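Local coordinates for adenosine monophosphate-protein transferase (Pyrococcus horikoshii, PDB 2D16) that belongs to the adenosine-specific kinase family and probably binds adenosine or its nucleotides, perhaps transferring AMP to proteins, at the interface of chains A and B. Numbering follows the deposited sequence. Chains: chain A/B, hypothetical protein PH1918.

The interface of chains A and B. Residues chain A 30, 33-34, 37, 59-63, 67; chain B 160-162.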
ATOM      1  N   ASP A  30      42.069  -3.757  22.820  1.00 21.85           N
ATOM      2  CA  ASP A  30      41.472  -3.055  21.687  1.00 22.41           C
ATOM      3  C   ASP A  30      40.269  -3.801  21.110  1.00 21.04           C
ATOM      4  O   ASP A  30      39.227  -3.207  20.840  1.00 22.25           O
ATOM      5  CB  ASP A  30      42.501  -2.873  20.563  1.00 23.16           C
ATOM      6  CG  ASP A  30      43.424  -1.684  20.778  1.00 24.45           C
ATOM      7  OD1 ASP A  30      43.388  -1.060  21.862  1.00 23.68           O
ATOM      8  OD2 ASP A  30      44.194  -1.375  19.842  1.00 25.40           O
ATOM      9  N   ALA A  33      37.240  -3.698  23.278  1.00 21.21           N
ATOM     10  CA  ALA A  33      36.682  -2.346  23.260  1.00 20.41           C
ATOM     11  C   ALA A  33      35.773  -2.216  22.037  1.00 21.03           C
ATOM     12  O   ALA A  33      34.662  -1.691  22.126  1.00 21.02           O
ATOM     13  CB  ALA A  33      37.809  -1.301  23.196  1.00 19.07           C
ATOM     14  N   ARG A  34      36.249  -2.700  20.892  1.00 20.98           N
ATOM     15  CA  ARG A  34      35.464  -2.640  19.667  1.00 21.75           C
ATOM     16  C   ARG A  34      34.170  -3.431  19.847  1.00 21.56           C
ATOM     17  O   ARG A  34      33.103  -3.005  19.402  1.00 21.19           O
ATOM     18  CB  ARG A  34      36.264  -3.195  18.480  1.00 23.76           C
ATOM     19  CG  ARG A  34      37.376  -2.265  17.983  1.00 28.51           C
ATOM     20  CD  ARG A  34      37.938  -2.732  16.637  1.00 32.36           C
ATOM     21  NE  ARG A  34      38.731  -3.955  16.744  1.00 36.76           N
ATOM     22  CZ  ARG A  34      40.032  -3.985  17.025  1.00 40.39           C
ATOM     23  NH1 ARG A  34      40.697  -2.852  17.227  1.00 40.89           N
ATOM     24  NH2 ARG A  34      40.670  -5.148  17.109  1.00 38.57           N
ATOM     25  N   LEU A  37      31.429  -1.573  21.739  1.00 20.48           N
ATOM     26  CA  LEU A  37      30.731  -0.575  20.935  1.00 20.63           C
ATOM     27  C   LEU A  37      29.519  -1.162  20.205  1.00 20.71           C
ATOM     28  O   LEU A  37      28.572  -0.443  19.894  1.00 21.48           O
ATOM     29  CB  LEU A  37      31.692   0.047  19.916  1.00 21.04           C
ATOM     30  CG  LEU A  37      32.765   0.948  20.527  1.00 21.53           C
ATOM     31  CD1 LEU A  37      33.850   1.249  19.500  1.00 22.91           C
ATOM     32  CD2 LEU A  37      32.110   2.229  21.030  1.00 21.50           C
ATOM     33  N   TYR A  59      45.351   0.314  27.798  1.00 22.43           N
ATOM     34  CA  TYR A  59      44.010   0.865  27.889  1.00 23.68           C
ATOM     35  C   TYR A  59      43.537   1.553  26.616  1.00 23.49           C
ATOM     36  O   TYR A  59      44.331   1.909  25.742  1.00 23.40           O
ATOM     37  CB  TYR A  59      43.932   1.854  29.055  1.00 25.66           C
ATOM     38  CG  TYR A  59      44.607   3.179  28.770  1.00 27.97           C
ATOM     39  CD1 TYR A  59      43.904   4.225  28.171  1.00 31.00           C
ATOM     40  CD2 TYR A  59      45.953   3.376  29.075  1.00 29.37           C
ATOM     41  CE1 TYR A  59      44.527   5.439  27.882  1.00 31.75           C
ATOM     42  CE2 TYR A  59      46.586   4.585  28.792  1.00 31.39           C
ATOM     43  CZ  TYR A  59      45.865   5.611  28.195  1.00 32.55           C
ATOM     44  OH  TYR A  59      46.484   6.807  27.910  1.00 35.02           O
ATOM     45  N   THR A  60      42.259   1.762  26.445  1.00 22.15           N
ATOM     46  CA  THR A  60      41.572   2.428  25.351  1.00 23.12           C
ATOM     47  C   THR A  60      40.107   2.564  25.749  1.00 23.42           C
ATOM     48  O   THR A  60      39.758   2.380  26.918  1.00 22.48           O
ATOM     49  CB  THR A  60      41.687   1.637  24.025  1.00 23.12           C
ATOM     50  OG1 THR A  60      41.073   2.383  22.966  1.00 23.78           O
ATOM     51  CG2 THR A  60      41.009   0.281  24.142  1.00 24.22           C
ATOM     52  N   GLY A  61      39.310   2.961  24.788  1.00 23.13           N
ATOM     53  CA  GLY A  61      37.899   3.206  25.018  1.00 24.53           C
ATOM     54  C   GLY A  61      37.498   4.414  24.199  1.00 25.21           C
ATOM     55  O   GLY A  61      38.172   4.741  23.219  1.00 25.98           O
ATOM     56  N   ASN A  62      36.414   5.083  24.585  1.00 24.33           N
ATOM     57  CA  ASN A  62      35.957   6.260  23.851  1.00 25.31           C
ATOM     58  C   ASN A  62      35.549   7.391  24.792  1.00 25.73           C
ATOM     59  O   ASN A  62      34.705   8.225  24.452  1.00 26.05           O
ATOM     60  CB  ASN A  62      34.786   5.892  22.937  1.00 24.06           C
ATOM     61  CG  ASN A  62      33.566   5.437  23.710  1.00 23.25           C
ATOM     62  OD1 ASN A  62      33.598   5.334  24.936  1.00 24.34           O
ATOM     63  ND2 ASN A  62      32.480   5.163  22.997  1.00 23.94           N
ATOM     64  N   ASP A  63      36.154   7.406  25.975  1.00 26.14           N
ATOM     65  CA  ASP A  63      35.884   8.429  26.982  1.00 28.10           C
ATOM     66  C   ASP A  63      37.147   8.660  27.809  1.00 28.74           C
ATOM     67  O   ASP A  63      37.586   7.783  28.553  1.00 27.10           O
ATOM     68  CB  ASP A  63      34.746   7.996  27.908  1.00 28.49           C
ATOM     69  CG  ASP A  63      34.314   9.104  28.851  1.00 31.22           C
ATOM     70  OD1 ASP A  63      33.633  10.044  28.387  1.00 35.70           O
ATOM     71  OD2 ASP A  63      34.665   9.048  30.046  1.00 30.61           O
ATOM     72  N   GLU A  67      38.588   6.196  30.776  1.00 25.22           N
ATOM     73  CA  GLU A  67      39.809   5.508  30.371  1.00 25.57           C
ATOM     74  C   GLU A  67      40.872   5.694  31.455  1.00 25.44           C
ATOM     75  O   GLU A  67      41.539   4.742  31.857  1.00 24.00           O
ATOM     76  CB  GLU A  67      40.317   6.057  29.036  1.00 26.42           C
ATOM     77  CG  GLU A  67      39.517   5.578  27.830  1.00 27.49           C
ATOM     78  CD  GLU A  67      39.982   6.204  26.533  1.00 29.73           C
ATOM     79  OE1 GLU A  67      41.210   6.333  26.342  1.00 32.65           O
ATOM     80  OE2 GLU A  67      39.123   6.552  25.699  1.00 28.95           O
TER
ATOM     81  N   LYS B 160      34.931   3.739  16.829  1.00 27.96           N
ATOM     82  CA  LYS B 160      36.314   4.179  16.927  1.00 29.36           C
ATOM     83  C   LYS B 160      36.769   4.180  18.382  1.00 28.49           C
ATOM     84  O   LYS B 160      36.012   4.554  19.280  1.00 28.74           O
ATOM     85  CB  LYS B 160      36.460   5.591  16.356  1.00 31.87           C
ATOM     86  CG  LYS B 160      37.899   6.081  16.298  1.00 35.05           C
ATOM     87  CD  LYS B 160      37.977   7.549  15.922  1.00 39.12           C
ATOM     88  CE  LYS B 160      39.425   8.002  15.816  1.00 40.91           C
ATOM     89  NZ  LYS B 160      40.194   7.678  17.053  1.00 42.47           N
ATOM     90  N   ILE B 161      38.009   3.761  18.608  1.00 27.97           N
ATOM     91  CA  ILE B 161      38.571   3.726  19.953  1.00 27.41           C
ATOM     92  C   ILE B 161      39.836   4.577  19.993  1.00 28.76           C
ATOM     93  O   ILE B 161      40.457   4.822  18.957  1.00 28.37           O
ATOM     94  CB  ILE B 161      38.909   2.280  20.377  1.00 27.29           C
ATOM     95  CG1 ILE B 161      39.954   1.683  19.430  1.00 26.96           C
ATOM     96  CG2 ILE B 161      37.642   1.434  20.367  1.00 26.21           C
ATOM     97  CD1 ILE B 161      40.371   0.265  19.784  1.00 25.02           C
ATOM     98  N   ASP B 162      40.210   5.031  21.185  1.00 29.74           N
ATOM     99  CA  ASP B 162      41.400   5.864  21.348  1.00 30.56           C
ATOM    100  C   ASP B 162      42.685   5.051  21.381  1.00 30.70           C
ATOM    101  O   ASP B 162      42.749   4.062  22.139  1.00 29.81           O
ATOM    102  CB  ASP B 162      41.296   6.694  22.630  1.00 33.22           C
ATOM    103  CG  ASP B 162      40.172   7.709  22.575  1.00 36.63           C
ATOM    104  OD1 ASP B 162      40.104   8.463  21.579  1.00 39.08           O
ATOM    105  OD2 ASP B 162      39.364   7.759  23.526  1.00 37.52           O
ATOM    106  OXT ASP B 162      43.626   5.432  20.659  1.00 30.66           O
TER
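In this member of the adenosine-specific kinase family, the C-terminal tail of one chain crosses to its neighbour, so that the last residues after helix 144-157 of chain B dock between helix 25-39 and the end of strand 56-61 of chain A. The twin contact makes this a reciprocal tail swap; the two-fold pair is part of a four-chain assembly, and the structure alone does not show whether that assembly is the biological one. Packing is densest around B:Ile161, which hides 95 Å² and whose branched side chain spreads along the helix. CG2 lies anti to the carbonyl carbon, 3.9 Å from the CB methyl of A:Ala33, and also meets A:Leu37 CD1. The extended second torsion (chi2 179°) carries CD1 on to A:Asp30, 3.8 Å from its CG. The small A:Ala33 lets the tail come close to the helix. A:Arg34, bent at chi3, brings guanidinium NH1 against B:Ile161 CD1, perhaps at the rim. The looser side is B:Lys160, hiding 20 Å²: its extended chain turns at the end, so that the amine, well away from chain A, bonds weakly to B:Ile161 O, probably toward solvent, which a long charged chain tolerates.

Polar bonds fix the chain end. The backbone N of B:Asp162 donates to A:Gly61 O at 2.9 Å, nearly along the C=O axis; the backbone shape there favours glycine, since a side chain would be strained. A:Thr60, a short-armed donor at the strand end, holds OG1 anti to its backbone N (chi1 -176°) and gives its hydroxyl to a lone pair of terminal carboxylate B:Asp162 O, 2.5 Å away. From helix 64-77, A:Glu67 brings carboxylate OE2 within 2.5 Å of B:Asp162 OD2, the planes 39° apart. Such closeness suggests a shared proton, one acid probably being protonated. The ring edge of A:Tyr59, in plane with OE1, and a weak bond from A:Asp63 N to OE2 help place A:Glu67. An alanine here would remove this carboxyl partner and would probably leave the side chain of B:Asp162 less firmly held.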